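Local coordinates for zinc-binding protein TroA (Treponema pallidum, PDB 1K0F), which binds zinc with high affinity in the periplasm and delivers it to the membrane permease of an ABC importer, at residues 157-169 with 178-190. Numbering follows the deposited sequence.
Sequences LPAERRVLVTAHD and YGFEVKGLQGVST
Val-163 and Glu-181 lie side by side where the parallel strands 163-166 and 181-184 pair as the two strands of a beta-alpha-beta unit linked by helix 172-178. With Val-163 CG1 anti to the backbone N (chi1 177°), both methyls lie along the glutamate, CG1 near its CG and CG2 3.4 Å from Glu-181 CB. The compact, branched side chains of Val-163 and Val-165 pack closely between the sheet and Phe-205 of helix 196-208, while Glu-181 carries its carboxylate away from segment 157-169, to salt bridges with Lys-183, whose NZ is 3.3 Å from Glu-181 OE2, and with Arg-209. Val-165 CG2 packs 3.7 Å from Lys-183 CB on the same face. On the other face Leu-164 CD2 reaches Val-182 CG1 at 3.8 Å. Just before strand 181-184, Arg-162 crosses the Phe-180 ring at about a right angle, its CG 4.1 Å from the ring centroid in an off-centre CH-pi contact. Leu-157 CD2 meets the edge of that ring.

Backbone bonds alternate between the strands; Thr-166 N hydrogen-bonds to Lys-183 O at 2.7 Å. Gly-184, having no side chain, lets the backbone of His-168 and Asp-169 pass close to its CA. After Thr-166 and Gly-184 both segments change direction at Ala-167 and Leu-185, and the pairing resumes with His-168 beside Gln-186. This brings the imidazole of His-168 to the zinc site it shares with His-37, His-102 and Asp-248, empty in this closed form. Glu-217 holds ND1, fixing the ring's rotation, and Gly-187 O lies at the ring edge, near its plane, 3.6 Å from His-168 CD2.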
ATOM      1  N   LEU A 157      -9.632   1.997  19.500  1.00 46.75           N
ATOM      2  CA  LEU A 157      -8.469   2.640  20.097  1.00 45.18           C
ATOM      3  C   LEU A 157      -8.717   4.081  20.481  1.00 44.82           C
ATOM      4  O   LEU A 157      -8.904   4.931  19.620  1.00 45.13           O
ATOM      5  CB  LEU A 157      -7.282   2.593  19.141  1.00 43.99           C
ATOM      6  CG  LEU A 157      -5.955   2.373  19.854  1.00 42.87           C
ATOM      7  CD1 LEU A 157      -5.868   0.919  20.272  1.00 40.46           C
ATOM      8  CD2 LEU A 157      -4.800   2.758  18.944  1.00 43.20           C
ATOM      9  N   PRO A 158      -8.720   4.378  21.789  1.00 44.79           N
ATOM     10  CA  PRO A 158      -8.946   5.752  22.244  1.00 45.02           C
ATOM     11  C   PRO A 158      -8.156   6.722  21.367  1.00 45.44           C
ATOM     12  O   PRO A 158      -7.031   6.421  20.973  1.00 46.02           O
ATOM     13  CB  PRO A 158      -8.459   5.728  23.687  1.00 45.39           C
ATOM     14  CG  PRO A 158      -8.714   4.318  24.128  1.00 44.44           C
ATOM     15  CD  PRO A 158      -8.526   3.444  22.915  1.00 44.99           C
ATOM     16  N   ALA A 159      -8.750   7.873  21.061  1.00 45.59           N
ATOM     17  CA  ALA A 159      -8.125   8.872  20.192  1.00 46.15           C
ATOM     18  C   ALA A 159      -6.649   9.138  20.460  1.00 45.93           C
ATOM     19  O   ALA A 159      -5.861   9.253  19.519  1.00 45.83           O
ATOM     20  CB  ALA A 159      -8.906  10.181  20.259  1.00 47.49           C
ATOM     21  N   GLU A 160      -6.275   9.235  21.732  1.00 45.45           N
ATOM     22  CA  GLU A 160      -4.886   9.498  22.109  1.00 45.28           C
ATOM     23  C   GLU A 160      -3.932   8.386  21.687  1.00 44.16           C
ATOM     24  O   GLU A 160      -2.812   8.654  21.247  1.00 43.86           O
ATOM     25  CB  GLU A 160      -4.776   9.704  23.621  1.00 46.16           C
ATOM     26  CG  GLU A 160      -5.623  10.840  24.154  1.00 49.77           C
ATOM     27  CD  GLU A 160      -7.086  10.463  24.277  1.00 52.79           C
ATOM     28  OE1 GLU A 160      -7.373   9.248  24.307  1.00 55.22           O
ATOM     29  OE2 GLU A 160      -7.942  11.375  24.342  1.00 53.97           O
ATOM     30  N   ARG A 161      -4.383   7.142  21.824  1.00 42.90           N
ATOM     31  CA  ARG A 161      -3.581   5.972  21.471  1.00 41.39           C
ATOM     32  C   ARG A 161      -3.446   5.777  19.954  1.00 40.58           C
ATOM     33  O   ARG A 161      -2.618   4.989  19.492  1.00 40.33           O
ATOM     34  CB  ARG A 161      -4.202   4.714  22.091  1.00 41.86           C
ATOM     35  CG  ARG A 161      -4.322   4.753  23.615  1.00 41.50           C
ATOM     36  CD  ARG A 161      -4.046   3.383  24.249  1.00 42.24           C
ATOM     37  NE  ARG A 161      -3.510   3.489  25.608  1.00 41.11           N
ATOM     38  CZ  ARG A 161      -2.306   3.061  25.978  1.00 39.92           C
ATOM     39  NH1 ARG A 161      -1.508   2.493  25.086  1.00 39.44           N
ATOM     40  NH2 ARG A 161      -1.901   3.204  27.235  1.00 37.95           N
ATOM     41  N   ARG A 162      -4.250   6.506  19.186  1.00 39.24           N
ATOM     42  CA  ARG A 162      -4.231   6.393  17.734  1.00 37.38           C
ATOM     43  C   ARG A 162      -3.044   7.080  17.063  1.00 35.54           C
ATOM     44  O   ARG A 162      -3.079   7.355  15.871  1.00 35.91           O
ATOM     45  CB  ARG A 162      -5.531   6.947  17.161  1.00 37.94           C
ATOM     46  CG  ARG A 162      -6.753   6.076  17.406  1.00 40.46           C
ATOM     47  CD  ARG A 162      -7.993   6.741  16.809  1.00 43.45           C
ATOM     48  NE  ARG A 162      -9.234   6.386  17.493  1.00 45.84           N
ATOM     49  CZ  ARG A 162     -10.260   7.216  17.676  1.00 45.80           C
ATOM     50  NH1 ARG A 162     -10.204   8.466  17.227  1.00 45.99           N
ATOM     51  NH2 ARG A 162     -11.349   6.789  18.303  1.00 46.95           N
ATOM     52  N   VAL A 163      -1.998   7.362  17.822  1.00 34.63           N
ATOM     53  CA  VAL A 163      -0.814   8.001  17.254  1.00 34.99           C
ATOM     54  C   VAL A 163       0.094   6.897  16.731  1.00 34.70           C
ATOM     55  O   VAL A 163       0.705   6.174  17.518  1.00 35.38           O
ATOM     56  CB  VAL A 163      -0.029   8.803  18.315  1.00 34.58           C
ATOM     57  CG1 VAL A 163       1.225   9.385  17.700  1.00 34.92           C
ATOM     58  CG2 VAL A 163      -0.902   9.904  18.893  1.00 36.12           C
ATOM     59  N   LEU A 164       0.176   6.744  15.414  1.00 34.25           N
ATOM     60  CA  LEU A 164       1.025   5.699  14.850  1.00 34.81           C
ATOM     61  C   LEU A 164       2.287   6.218  14.171  1.00 33.24           C
ATOM     62  O   LEU A 164       2.242   7.094  13.309  1.00 33.89           O
ATOM     63  CB  LEU A 164       0.225   4.839  13.861  1.00 35.29           C
ATOM     64  CG  LEU A 164       0.982   4.030  12.800  1.00 36.31           C
ATOM     65  CD1 LEU A 164       1.414   2.674  13.351  1.00 35.71           C
ATOM     66  CD2 LEU A 164       0.072   3.847  11.597  1.00 37.32           C
ATOM     67  N   VAL A 165       3.420   5.667  14.579  1.00 31.24           N
ATOM     68  CA  VAL A 165       4.696   6.042  13.997  1.00 30.33           C
ATOM     69  C   VAL A 165       5.203   4.774  13.324  1.00 29.82           C
ATOM     70  O   VAL A 165       5.281   3.714  13.945  1.00 28.28           O
ATOM     71  CB  VAL A 165       5.693   6.524  15.077  1.00 29.42           C
ATOM     72  CG1 VAL A 165       7.049   6.790  14.447  1.00 29.89           C
ATOM     73  CG2 VAL A 165       5.171   7.791  15.742  1.00 28.35           C
ATOM     74  N   THR A 166       5.532   4.884  12.044  1.00 30.09           N
ATOM     75  CA  THR A 166       5.994   3.737  11.280  1.00 30.49           C
ATOM     76  C   THR A 166       7.262   4.011  10.481  1.00 30.88           C
ATOM     77  O   THR A 166       7.780   5.125  10.482  1.00 30.84           O
ATOM     78  CB  THR A 166       4.909   3.295  10.303  1.00 30.41           C
ATOM     79  OG1 THR A 166       4.298   4.459   9.736  1.00 29.70           O
ATOM     80  CG2 THR A 166       3.848   2.465  11.021  1.00 32.03           C
ATOM     81  N   ALA A 167       7.739   2.977   9.791  1.00 31.76           N
ATOM     82  CA  ALA A 167       8.943   3.051   8.960  1.00 32.75           C
ATOM     83  C   ALA A 167       8.987   4.280   8.033  1.00 33.77           C
ATOM     84  O   ALA A 167       9.970   5.026   8.046  1.00 33.73           O
ATOM     85  CB  ALA A 167       9.073   1.771   8.140  1.00 32.16           C
ATOM     86  N   HIS A 168       7.944   4.472   7.220  1.00 34.70           N
ATOM     87  CA  HIS A 168       7.871   5.622   6.312  1.00 35.73           C
ATOM     88  C   HIS A 168       6.451   6.200   6.171  1.00 35.98           C
ATOM     89  O   HIS A 168       5.476   5.533   6.501  1.00 37.89           O
ATOM     90  CB  HIS A 168       8.495   5.273   4.934  1.00 33.93           C
ATOM     91  CG  HIS A 168       7.577   4.572   3.979  1.00 33.99           C
ATOM     92  ND1 HIS A 168       6.990   3.358   4.260  1.00 34.90           N
ATOM     93  CD2 HIS A 168       7.210   4.878   2.711  1.00 33.30           C
ATOM     94  CE1 HIS A 168       6.302   2.945   3.208  1.00 32.77           C
ATOM     95  NE2 HIS A 168       6.421   3.848   2.256  1.00 32.18           N
ATOM     96  N   ASP A 169       6.353   7.446   5.701  1.00 36.53           N
ATOM     97  CA  ASP A 169       5.080   8.168   5.530  1.00 36.13           C
ATOM     98  C   ASP A 169       4.151   7.516   4.520  1.00 33.97           C
ATOM     99  O   ASP A 169       3.871   8.086   3.462  1.00 34.03           O
ATOM    100  CB  ASP A 169       5.360   9.613   5.087  1.00 40.93           C
ATOM    101  CG  ASP A 169       4.621  10.648   5.932  1.00 43.30           C
ATOM    102  OD1 ASP A 169       3.889  10.243   6.868  1.00 43.25           O
ATOM    103  OD2 ASP A 169       4.780  11.863   5.650  1.00 43.82           O
ATOM    104  N   TYR A 178      -9.324   6.685   9.037  1.00 43.44           N
ATOM    105  CA  TYR A 178      -9.725   6.109  10.311  1.00 43.77           C
ATOM    106  C   TYR A 178      -9.214   6.827  11.562  1.00 44.30           C
ATOM    107  O   TYR A 178      -9.303   6.289  12.670  1.00 45.38           O
ATOM    108  CB  TYR A 178      -9.316   4.636  10.309  1.00 44.32           C
ATOM    109  CG  TYR A 178      -9.539   4.004   8.951  1.00 44.59           C
ATOM    110  CD1 TYR A 178     -10.793   3.509   8.590  1.00 45.03           C
ATOM    111  CD2 TYR A 178      -8.519   3.967   7.999  1.00 45.19           C
ATOM    112  CE1 TYR A 178     -11.031   3.000   7.314  1.00 44.07           C
ATOM    113  CE2 TYR A 178      -8.749   3.457   6.718  1.00 44.34           C
ATOM    114  CZ  TYR A 178     -10.008   2.979   6.385  1.00 43.95           C
ATOM    115  OH  TYR A 178     -10.250   2.497   5.122  1.00 44.63           O
ATOM    116  N   GLY A 179      -8.688   8.038  11.380  1.00 44.60           N
ATOM    117  CA  GLY A 179      -8.198   8.833  12.501  1.00 44.74           C
ATOM    118  C   GLY A 179      -7.022   8.285  13.290  1.00 44.39           C
ATOM    119  O   GLY A 179      -7.192   7.610  14.306  1.00 43.39           O
ATOM    120  N   PHE A 180      -5.818   8.589  12.823  1.00 43.62           N
ATOM    121  CA  PHE A 180      -4.604   8.136  13.485  1.00 42.58           C
ATOM    122  C   PHE A 180      -3.540   9.216  13.317  1.00 42.87           C
ATOM    123  O   PHE A 180      -3.332   9.748  12.218  1.00 41.80           O
ATOM    124  CB  PHE A 180      -4.099   6.828  12.862  1.00 41.48           C
ATOM    125  CG  PHE A 180      -4.750   5.584  13.415  1.00 42.00           C
ATOM    126  CD1 PHE A 180      -5.773   4.950  12.718  1.00 41.41           C
ATOM    127  CD2 PHE A 180      -4.317   5.027  14.612  1.00 42.26           C
ATOM    128  CE1 PHE A 180      -6.349   3.777  13.202  1.00 42.12           C
ATOM    129  CE2 PHE A 180      -4.888   3.853  15.105  1.00 41.48           C
ATOM    130  CZ  PHE A 180      -5.906   3.229  14.397  1.00 41.73           C
ATOM    131  N   GLU A 181      -2.886   9.567  14.415  1.00 42.55           N
ATOM    132  CA  GLU A 181      -1.829  10.553  14.340  1.00 42.43           C
ATOM    133  C   GLU A 181      -0.658   9.746  13.804  1.00 39.98           C
ATOM    134  O   GLU A 181      -0.008   9.008  14.539  1.00 39.36           O
ATOM    135  CB  GLU A 181      -1.512  11.110  15.729  1.00 45.10           C
ATOM    136  CG  GLU A 181      -0.254  11.955  15.777  1.00 48.39           C
ATOM    137  CD  GLU A 181      -0.457  13.259  16.512  1.00 51.05           C
ATOM    138  OE1 GLU A 181      -1.619  13.721  16.601  1.00 53.32           O
ATOM    139  OE2 GLU A 181       0.548  13.818  16.998  1.00 51.31           O
ATOM    140  N   VAL A 182      -0.407   9.856  12.512  1.00 38.03           N
ATOM    141  CA  VAL A 182       0.680   9.100  11.932  1.00 37.40           C
ATOM    142  C   VAL A 182       1.953   9.902  11.740  1.00 38.19           C
ATOM    143  O   VAL A 182       1.929  11.122  11.575  1.00 39.65           O
ATOM    144  CB  VAL A 182       0.262   8.496  10.595  1.00 35.90           C
ATOM    145  CG1 VAL A 182      -0.845   7.489  10.824  1.00 34.11           C
ATOM    146  CG2 VAL A 182      -0.192   9.590   9.644  1.00 33.52           C
ATOM    147  N   LYS A 183       3.071   9.194  11.778  1.00 37.36           N
ATOM    148  CA  LYS A 183       4.381   9.785  11.602  1.00 36.90           C
ATOM    149  C   LYS A 183       5.214   8.643  11.067  1.00 36.89           C
ATOM    150  O   LYS A 183       4.971   7.493  11.414  1.00 37.36           O
ATOM    151  CB  LYS A 183       4.943  10.248  12.943  1.00 38.28           C
ATOM    152  CG  LYS A 183       4.171  11.396  13.597  1.00 42.10           C
ATOM    153  CD  LYS A 183       4.846  12.740  13.323  1.00 44.34           C
ATOM    154  CE  LYS A 183       4.226  13.882  14.119  1.00 45.39           C
ATOM    155  NZ  LYS A 183       3.134  13.397  15.023  1.00 46.74           N
ATOM    156  N   GLY A 184       6.190   8.952  10.226  1.00 37.10           N
ATOM    157  CA  GLY A 184       7.026   7.907   9.672  1.00 37.84           C
ATOM    158  C   GLY A 184       8.487   8.292   9.681  1.00 38.93           C
ATOM    159  O   GLY A 184       8.825   9.442   9.420  1.00 38.00           O
ATOM    160  N   LEU A 185       9.352   7.331   9.987  1.00 40.62           N
ATOM    161  CA  LEU A 185      10.786   7.588  10.023  1.00 43.14           C
ATOM    162  C   LEU A 185      11.287   8.034   8.650  1.00 46.19           C
ATOM    163  O   LEU A 185      12.247   8.795   8.552  1.00 46.97           O
ATOM    164  CB  LEU A 185      11.543   6.337  10.490  1.00 40.66           C
ATOM    165  CG  LEU A 185      12.944   6.574  11.065  1.00 37.68           C
ATOM    166  CD1 LEU A 185      12.848   7.440  12.303  1.00 37.01           C
ATOM    167  CD2 LEU A 185      13.601   5.250  11.387  1.00 37.10           C
ATOM    168  N   GLN A 186      10.638   7.565   7.590  1.00 48.25           N
ATOM    169  CA  GLN A 186      11.024   7.953   6.242  1.00 51.62           C
ATOM    170  C   GLN A 186       9.839   8.687   5.624  1.00 54.24           C
ATOM    171  O   GLN A 186       8.700   8.430   5.993  1.00 54.03           O
ATOM    172  CB  GLN A 186      11.383   6.724   5.420  1.00 53.33           C
ATOM    173  CG  GLN A 186      12.854   6.369   5.473  1.00 56.42           C
ATOM    174  CD  GLN A 186      13.328   5.713   4.194  1.00 58.72           C
ATOM    175  OE1 GLN A 186      13.604   6.391   3.201  1.00 60.17           O
ATOM    176  NE2 GLN A 186      13.431   4.387   4.207  1.00 60.60           N
ATOM    177  N   GLY A 187      10.103   9.604   4.697  1.00 57.17           N
ATOM    178  CA  GLY A 187       9.027  10.364   4.084  1.00 60.17           C
ATOM    179  C   GLY A 187       8.130   9.531   3.196  1.00 62.70           C
ATOM    180  O   GLY A 187       8.223   8.304   3.176  1.00 62.79           O
ATOM    181  N   VAL A 188       7.251  10.199   2.461  1.00 65.16           N
ATOM    182  CA  VAL A 188       6.348   9.507   1.555  1.00 67.45           C
ATOM    183  C   VAL A 188       7.173   8.696   0.553  1.00 68.06           C
ATOM    184  O   VAL A 188       6.645   7.844  -0.159  1.00 67.83           O
ATOM    185  CB  VAL A 188       5.441  10.517   0.796  1.00 68.80           C
ATOM    186  CG1 VAL A 188       6.253  11.290  -0.243  1.00 69.69           C
ATOM    187  CG2 VAL A 188       4.286   9.780   0.140  1.00 70.53           C
ATOM    188  N   SER A 189       8.475   8.971   0.511  1.00 69.12           N
ATOM    189  CA  SER A 189       9.388   8.272  -0.388  1.00 70.09           C
ATOM    190  C   SER A 189      10.618   7.767   0.363  1.00 70.84           C
ATOM    191  O   SER A 189      11.164   8.459   1.229  1.00 70.46           O
ATOM    192  CB  SER A 189       9.830   9.197  -1.529  1.00 69.91           C
ATOM    193  OG  SER A 189      10.726   8.539  -2.411  1.00 68.66           O
ATOM    194  N   THR A 190      11.040   6.551   0.018  1.00 72.01           N
ATOM    195  CA  THR A 190      12.206   5.914   0.628  1.00 71.92           C
ATOM    196  C   THR A 190      13.459   6.259  -0.158  1.00 72.89           C
ATOM    197  O   THR A 190      14.536   5.715   0.097  1.00 71.62           O
ATOM    198  CB  THR A 190      12.062   4.393   0.648  1.00 71.00           C
ATOM    199  OG1 THR A 190      11.259   3.979  -0.465  1.00 69.34           O
ATOM    200  CG2 THR A 190      11.409   3.948   1.940  1.00 71.17           C
TER